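Local coordinates for FAD synthetase (Saccharomyces cerevisiae, PDB 2WSI), which catalyses the adenylation of flavin mononucleotide by ATP, forming the coenzyme FAD and releasing diphosphate, at residues Gln25-Ala28 with Ser29-Ala33; Leu293-Asp296 with Thr297-Arg300. All coordinates share one frame; numbering follows the deposited sequence.

Contact 1: residues Gln25-Ala28 with Ser29-Ala33; sequences QIIA and STQEA
I26 O takes the backbone N-H of T30 at 2.9 Å and has the T30 hydroxyl beside it, OG1 2.8 Å away, in the first turns of helix 25-45. The bond from T30 N is the regular i to i+4 helix bond. OG1 is placed near I26 O because it lies beside its own backbone N, anti to the carbonyl carbon (chi1 -57°). Its single proton has two acceptors within reach, I26 O and N201 OD1. S29 OG is also hydrogen-bonded to N201 OD1, so two hydroxyls of this helix meet one amide oxygen. The I26 and T30 side chains run side by side against S204 of helix 199-209. The helix ladder continues with S29 N to Q25 O (2.9 Å), Q31 N to I27 O (2.9 Å) and E32 N to A28 O (3.1 Å).

Q31 leans back over the preceding turn. Its CG sits beside the backbone N (chi1 -71°), and the extended chain carries the amide across I27. The amide NE2 bonds to I20 O and Y17 O, tying this helix to the end of helix 3-18 and the loop after it. With an alanine in place of Q31, the two carbonyls would probably lose their shared donor and I27 CG2 part of its cover. I27 is buried against Y17, I20 and S204. The Q31 amide rests on it through NE2, 3.8 Å from I27 CG2, while Q31 CG lies 3.3 Å from I27 O.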
loop_
_atom_site.group_PDB
_atom_site.type_symbol
_atom_site.label_atom_id
_atom_site.label_comp_id
_atom_site.label_asym_id
_atom_site.label_seq_id
_atom_site.Cartn_x
_atom_site.Cartn_y
_atom_site.Cartn_z
ATOM N N GLN A 25 -14.089 -17.332 3.189
ATOM C CA GLN A 25 -14.754 -16.148 2.681
ATOM C C GLN A 25 -13.699 -15.055 2.457
ATOM O O GLN A 25 -13.785 -14.283 1.509
ATOM C CB GLN A 25 -15.846 -15.685 3.651
ATOM C CG GLN A 25 -16.986 -16.712 3.787
ATOM C CD GLN A 25 -17.784 -16.566 5.085
ATOM O OE1 GLN A 25 -18.641 -15.686 5.210
ATOM N NE2 GLN A 25 -17.512 -17.447 6.051
ATOM N N ILE A 26 -12.703 -15.003 3.335
ATOM C CA ILE A 26 -11.708 -13.941 3.268
ATOM C C ILE A 26 -10.883 -14.105 2.002
ATOM O O ILE A 26 -10.717 -13.144 1.243
ATOM C CB ILE A 26 -10.808 -13.922 4.507
ATOM C CG1 ILE A 26 -11.566 -13.364 5.710
ATOM C CG2 ILE A 26 -9.562 -13.039 4.283
ATOM C CD1 ILE A 26 -10.849 -13.686 6.989
ATOM N N ILE A 27 -10.398 -15.318 1.752
ATOM C CA ILE A 27 -9.568 -15.546 0.579
ATOM C C ILE A 27 -10.355 -15.280 -0.680
ATOM O O ILE A 27 -9.851 -14.619 -1.591
ATOM C CB ILE A 27 -8.962 -16.970 0.506
ATOM C CG1 ILE A 27 -8.036 -17.236 1.700
ATOM C CG2 ILE A 27 -8.151 -17.138 -0.790
ATOM C CD1 ILE A 27 -7.161 -16.075 2.046
ATOM N N ALA A 28 -11.586 -15.782 -0.752
ATOM C CA ALA A 28 -12.385 -15.609 -1.977
ATOM C C ALA A 28 -12.719 -14.132 -2.208
ATOM O O ALA A 28 -12.711 -13.651 -3.330
ATOM C CB ALA A 28 -13.676 -16.446 -1.910
ATOM N N SER A 29 -13.047 -13.431 -1.130
ATOM C CA SER A 29 -13.302 -12.002 -1.208
ATOM C C SER A 29 -12.068 -11.244 -1.737
ATOM O O SER A 29 -12.182 -10.310 -2.521
ATOM C CB SER A 29 -13.620 -11.482 0.180
ATOM O OG SER A 29 -13.656 -10.089 0.172
ATOM N N THR A 30 -10.902 -11.645 -1.267
ATOM C CA THR A 30 -9.653 -10.958 -1.628
ATOM C C THR A 30 -9.256 -11.285 -3.070
ATOM O O THR A 30 -8.714 -10.447 -3.782
ATOM C CB THR A 30 -8.547 -11.329 -0.648
ATOM O OG1 THR A 30 -8.966 -11.004 0.694
ATOM C CG2 THR A 30 -7.215 -10.553 -0.991
ATOM N N GLN A 31 -9.574 -12.489 -3.524
ATOM C CA GLN A 31 -9.340 -12.845 -4.920
ATOM C C GLN A 31 -10.193 -11.984 -5.816
ATOM O O GLN A 31 -9.715 -11.492 -6.835
ATOM C CB GLN A 31 -9.614 -14.330 -5.159
ATOM C CG GLN A 31 -8.539 -15.220 -4.524
ATOM C CD GLN A 31 -8.925 -16.696 -4.534
ATOM O OE1 GLN A 31 -10.109 -17.036 -4.529
ATOM N NE2 GLN A 31 -7.928 -17.568 -4.536
ATOM N N GLU A 32 -11.443 -11.760 -5.423
ATOM C CA GLU A 32 -12.294 -10.858 -6.179
ATOM C C GLU A 32 -11.794 -9.403 -6.162
ATOM O O GLU A 32 -11.882 -8.707 -7.181
ATOM C CB GLU A 32 -13.721 -10.853 -5.647
ATOM C CG GLU A 32 -14.594 -9.831 -6.364
ATOM C CD GLU A 32 -16.021 -9.786 -5.829
ATOM O OE1 GLU A 32 -16.217 -9.257 -4.709
ATOM O OE2 GLU A 32 -16.947 -10.267 -6.534
ATOM N N ALA A 33 -11.348 -8.918 -5.006
ATOM C CA ALA A 33 -10.847 -7.539 -4.937
ATOM C C ALA A 33 -9.608 -7.370 -5.842
ATOM O O ALA A 33 -9.395 -6.302 -6.457
ATOM C CB ALA A 33 -10.518 -7.177 -3.505
#

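Contact 2: residues Leu293-Asp296 with Thr297-Arg300; sequences LVDD and TLER. With FAD (flavin-adenine dinucleotide), chain C.
L298 N donates to D295 O at 2.9 Å, with an N-H...O angle of 158°. The donor stands above the carbonyl plane, as suits a tight i to i+3 turn. E299 N repeats the pattern on D296 O at a longer 3.3 Å. D295 OD1 also accepts from T297 N, but its modelled place is less sure.

D296 and E299 find their main partners outside the turn. D296 OD1 takes the backbone N of L199, at the start of helix 199-209. E299 is buried, and its OE2 makes salt bridges to R166 and K64. Those cations probably offset the closeness of D296 OD1 and E299 OE1, which lie 4.2 Å apart.

L293 packs against the turn. Its CG is anti to the backbone N (chi1 -173°), which brings CD1 and CD2 against L298 and E299. CD1 meets L298 CB at 4.0 Å, the side chains crossing at about a right angle, and CD2 lies 3.7 Å from E299 CA.

R300 takes no part in the turn's packing and reaches the ligand. Its NH1 makes a weak, bent bond to FAD O1P (2.8 Å, 125°). The 3-10 turn thus stands close in sequence to an arginine at the diphosphate of the FAD pocket.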
loop_
_atom_site.group_PDB
_atom_site.type_symbol
_atom_site.label_atom_id
_atom_site.label_comp_id
_atom_site.label_asym_id
_atom_site.label_seq_id
_atom_site.Cartn_x
_atom_site.Cartn_y
_atom_site.Cartn_z
ATOM N N LEU A 293 -6.535 -6.741 14.014
ATOM C CA LEU A 293 -7.762 -5.988 13.808
ATOM C C LEU A 293 -8.382 -6.269 12.426
ATOM O O LEU A 293 -7.717 -6.145 11.392
ATOM C CB LEU A 293 -7.529 -4.501 13.976
ATOM C CG LEU A 293 -8.843 -3.731 13.937
ATOM C CD1 LEU A 293 -9.378 -3.605 15.363
ATOM C CD2 LEU A 293 -8.695 -2.363 13.309
ATOM N N VAL A 294 -9.656 -6.671 12.406
ATOM C CA VAL A 294 -10.359 -6.880 11.131
ATOM C C VAL A 294 -11.593 -6.009 11.000
ATOM O O VAL A 294 -12.209 -5.964 9.944
ATOM C CB VAL A 294 -10.776 -8.343 10.881
ATOM C CG1 VAL A 294 -9.550 -9.189 10.552
ATOM C CG2 VAL A 294 -11.586 -8.935 12.057
ATOM N N ASP A 295 -11.943 -5.313 12.078
ATOM C CA ASP A 295 -13.180 -4.541 12.116
ATOM C C ASP A 295 -12.888 -3.197 11.499
ATOM O O ASP A 295 -12.205 -2.360 12.104
ATOM C CB ASP A 295 -13.666 -4.416 13.568
ATOM C CG ASP A 295 -14.906 -3.560 13.694
ATOM O OD1 ASP A 295 -15.379 -3.085 12.642
ATOM O OD2 ASP A 295 -15.393 -3.352 14.835
ATOM N N ASP A 296 -13.365 -2.989 10.272
ATOM C CA ASP A 296 -13.004 -1.781 9.523
ATOM C C ASP A 296 -13.419 -0.529 10.274
ATOM O O ASP A 296 -12.835 0.527 10.082
ATOM C CB ASP A 296 -13.668 -1.750 8.132
ATOM C CG ASP A 296 -13.131 -2.820 7.191
ATOM O OD1 ASP A 296 -12.420 -2.461 6.228
ATOM O OD2 ASP A 296 -13.422 -4.014 7.413
ATOM N N THR A 297 -14.460 -0.635 11.100
ATOM C CA THR A 297 -14.991 0.555 11.762
ATOM C C THR A 297 -13.947 1.092 12.733
ATOM O O THR A 297 -13.945 2.270 13.080
ATOM C CB THR A 297 -16.322 0.288 12.553
ATOM O OG1 THR A 297 -16.015 0.012 13.916
ATOM C CG2 THR A 297 -17.125 -0.891 11.994
ATOM N N LEU A 298 -13.051 0.216 13.170
ATOM C CA LEU A 298 -12.124 0.553 14.238
ATOM C C LEU A 298 -10.703 0.850 13.731
ATOM O O LEU A 298 -9.798 1.080 14.531
ATOM C CB LEU A 298 -12.062 -0.602 15.234
ATOM C CG LEU A 298 -13.373 -0.882 15.994
ATOM C CD1 LEU A 298 -13.178 -2.007 17.015
ATOM C CD2 LEU A 298 -13.842 0.384 16.668
ATOM N N GLU A 299 -10.535 0.860 12.412
ATOM C CA GLU A 299 -9.213 0.957 11.789
ATOM C C GLU A 299 -8.473 2.231 12.181
ATOM O O GLU A 299 -7.256 2.227 12.391
ATOM C CB GLU A 299 -9.348 0.871 10.259
ATOM C CG GLU A 299 -8.021 0.895 9.499
ATOM C CD GLU A 299 -8.150 0.425 8.025
ATOM O OE1 GLU A 299 -9.215 -0.083 7.652
ATOM O OE2 GLU A 299 -7.170 0.549 7.257
ATOM N N ARG A 300 -9.196 3.335 12.282
ATOM C CA ARG A 300 -8.540 4.598 12.559
ATOM C C ARG A 300 -8.643 4.983 14.043
ATOM O O ARG A 300 -8.462 6.137 14.388
ATOM C CB ARG A 300 -9.153 5.697 11.684
ATOM C CG ARG A 300 -8.894 5.485 10.193
ATOM C CD ARG A 300 -9.425 6.640 9.388
ATOM N NE ARG A 300 -8.702 7.865 9.698
ATOM C CZ ARG A 300 -7.675 8.331 8.992
ATOM N NH1 ARG A 300 -7.249 7.685 7.916
ATOM N NH2 ARG A 300 -7.079 9.455 9.366
HETATM P PA FAD C . -4.319 8.798 3.608
HETATM O O1A FAD C . -3.695 8.512 4.947
HETATM O O2A FAD C . -4.236 10.263 3.274
HETATM O O5B FAD C . -3.733 7.870 2.413
HETATM C C5B FAD C . -4.476 7.771 1.212
HETATM C C4B FAD C . -3.496 7.594 0.047
HETATM O O4B FAD C . -2.911 8.830 -0.266
HETATM C C3B FAD C . -2.350 6.669 0.409
HETATM O O3B FAD C . -2.657 5.327 0.130
HETATM C C2B FAD C . -1.237 7.190 -0.482
HETATM O O2B FAD C . -1.341 6.638 -1.777
HETATM C C1B FAD C . -1.533 8.665 -0.545
HETATM N N9A FAD C . -0.752 9.340 0.503
HETATM C C8A FAD C . -1.141 9.676 1.775
HETATM N N7A FAD C . -0.108 10.305 2.398
HETATM C C5A FAD C . 0.936 10.343 1.529
HETATM C C6A FAD C . 2.219 10.839 1.625
HETATM N N6A FAD C . 2.677 11.445 2.736
HETATM N N1A FAD C . 3.032 10.743 0.533
HETATM C C2A FAD C . 2.616 10.158 -0.645
HETATM N N3A FAD C . 1.348 9.629 -0.723
HETATM C C4A FAD C . 0.527 9.757 0.343
HETATM N N1 FAD C . -9.141 15.248 -1.335
HETATM C C2 FAD C . -10.153 15.989 -1.887
HETATM O O2 FAD C . -11.111 16.339 -1.197
HETATM N N3 FAD C . -10.101 16.347 -3.211
HETATM C C4 FAD C . -9.034 15.974 -3.999
HETATM O O4 FAD C . -9.058 16.322 -5.184
HETATM C C4X FAD C . -7.997 15.219 -3.441
HETATM N N5 FAD C . -6.900 14.816 -4.198
HETATM C C5X FAD C . -5.890 14.062 -3.631
HETATM C C6 FAD C . -4.786 13.653 -4.380
HETATM C C7 FAD C . -3.764 12.918 -3.772
HETATM C C7M FAD C . -2.557 12.474 -4.547
HETATM C C8 FAD C . -3.864 12.583 -2.428
HETATM C C8M FAD C . -2.790 11.773 -1.767
HETATM C C9 FAD C . -4.966 12.982 -1.693
HETATM C C9A FAD C . -5.970 13.727 -2.279
HETATM N N10 FAD C . -7.049 14.126 -1.516
HETATM C C10 FAD C . -8.068 14.848 -2.102
HETATM C "C1'" FAD C . -7.130 13.722 -0.069
HETATM C "C2'" FAD C . -7.827 12.350 0.069
HETATM O "O2'" FAD C . -9.061 12.276 -0.604
HETATM C "C3'" FAD C . -8.042 11.936 1.522
HETATM O "O3'" FAD C . -9.054 12.733 2.087
HETATM C "C4'" FAD C . -6.761 12.082 2.322
HETATM O "O4'" FAD C . -5.683 11.493 1.624
HETATM C "C5'" FAD C . -6.893 11.385 3.676
HETATM O "O5'" FAD C . -7.531 10.135 3.493
HETATM P P FAD C . -7.038 8.829 4.299
HETATM O O1P FAD C . -6.615 9.230 5.693
HETATM O O2P FAD C . -8.092 7.748 4.233
HETATM O O3P FAD C . -5.790 8.204 3.527
#

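How the contacts relate
Contact 1 comes near the start of the chain and contact 2 near its end. Their centres are about 18 Å apart and their nearest atoms about 6 Å apart, so they do not touch. Helix 199-209 connects them. Contact 1 packs on it at S204 and contact 2 at L199. Contact 2 belongs to the FAD pocket through R300. The side chain of E299 is about 11 Å from G164, another FAD-binding residue, and about 4 Å from a bound sulfate, probably from the crystallisation liquor. Residues 25-33 lie away from the ligand and join helix 25-45 to its neighbouring helices.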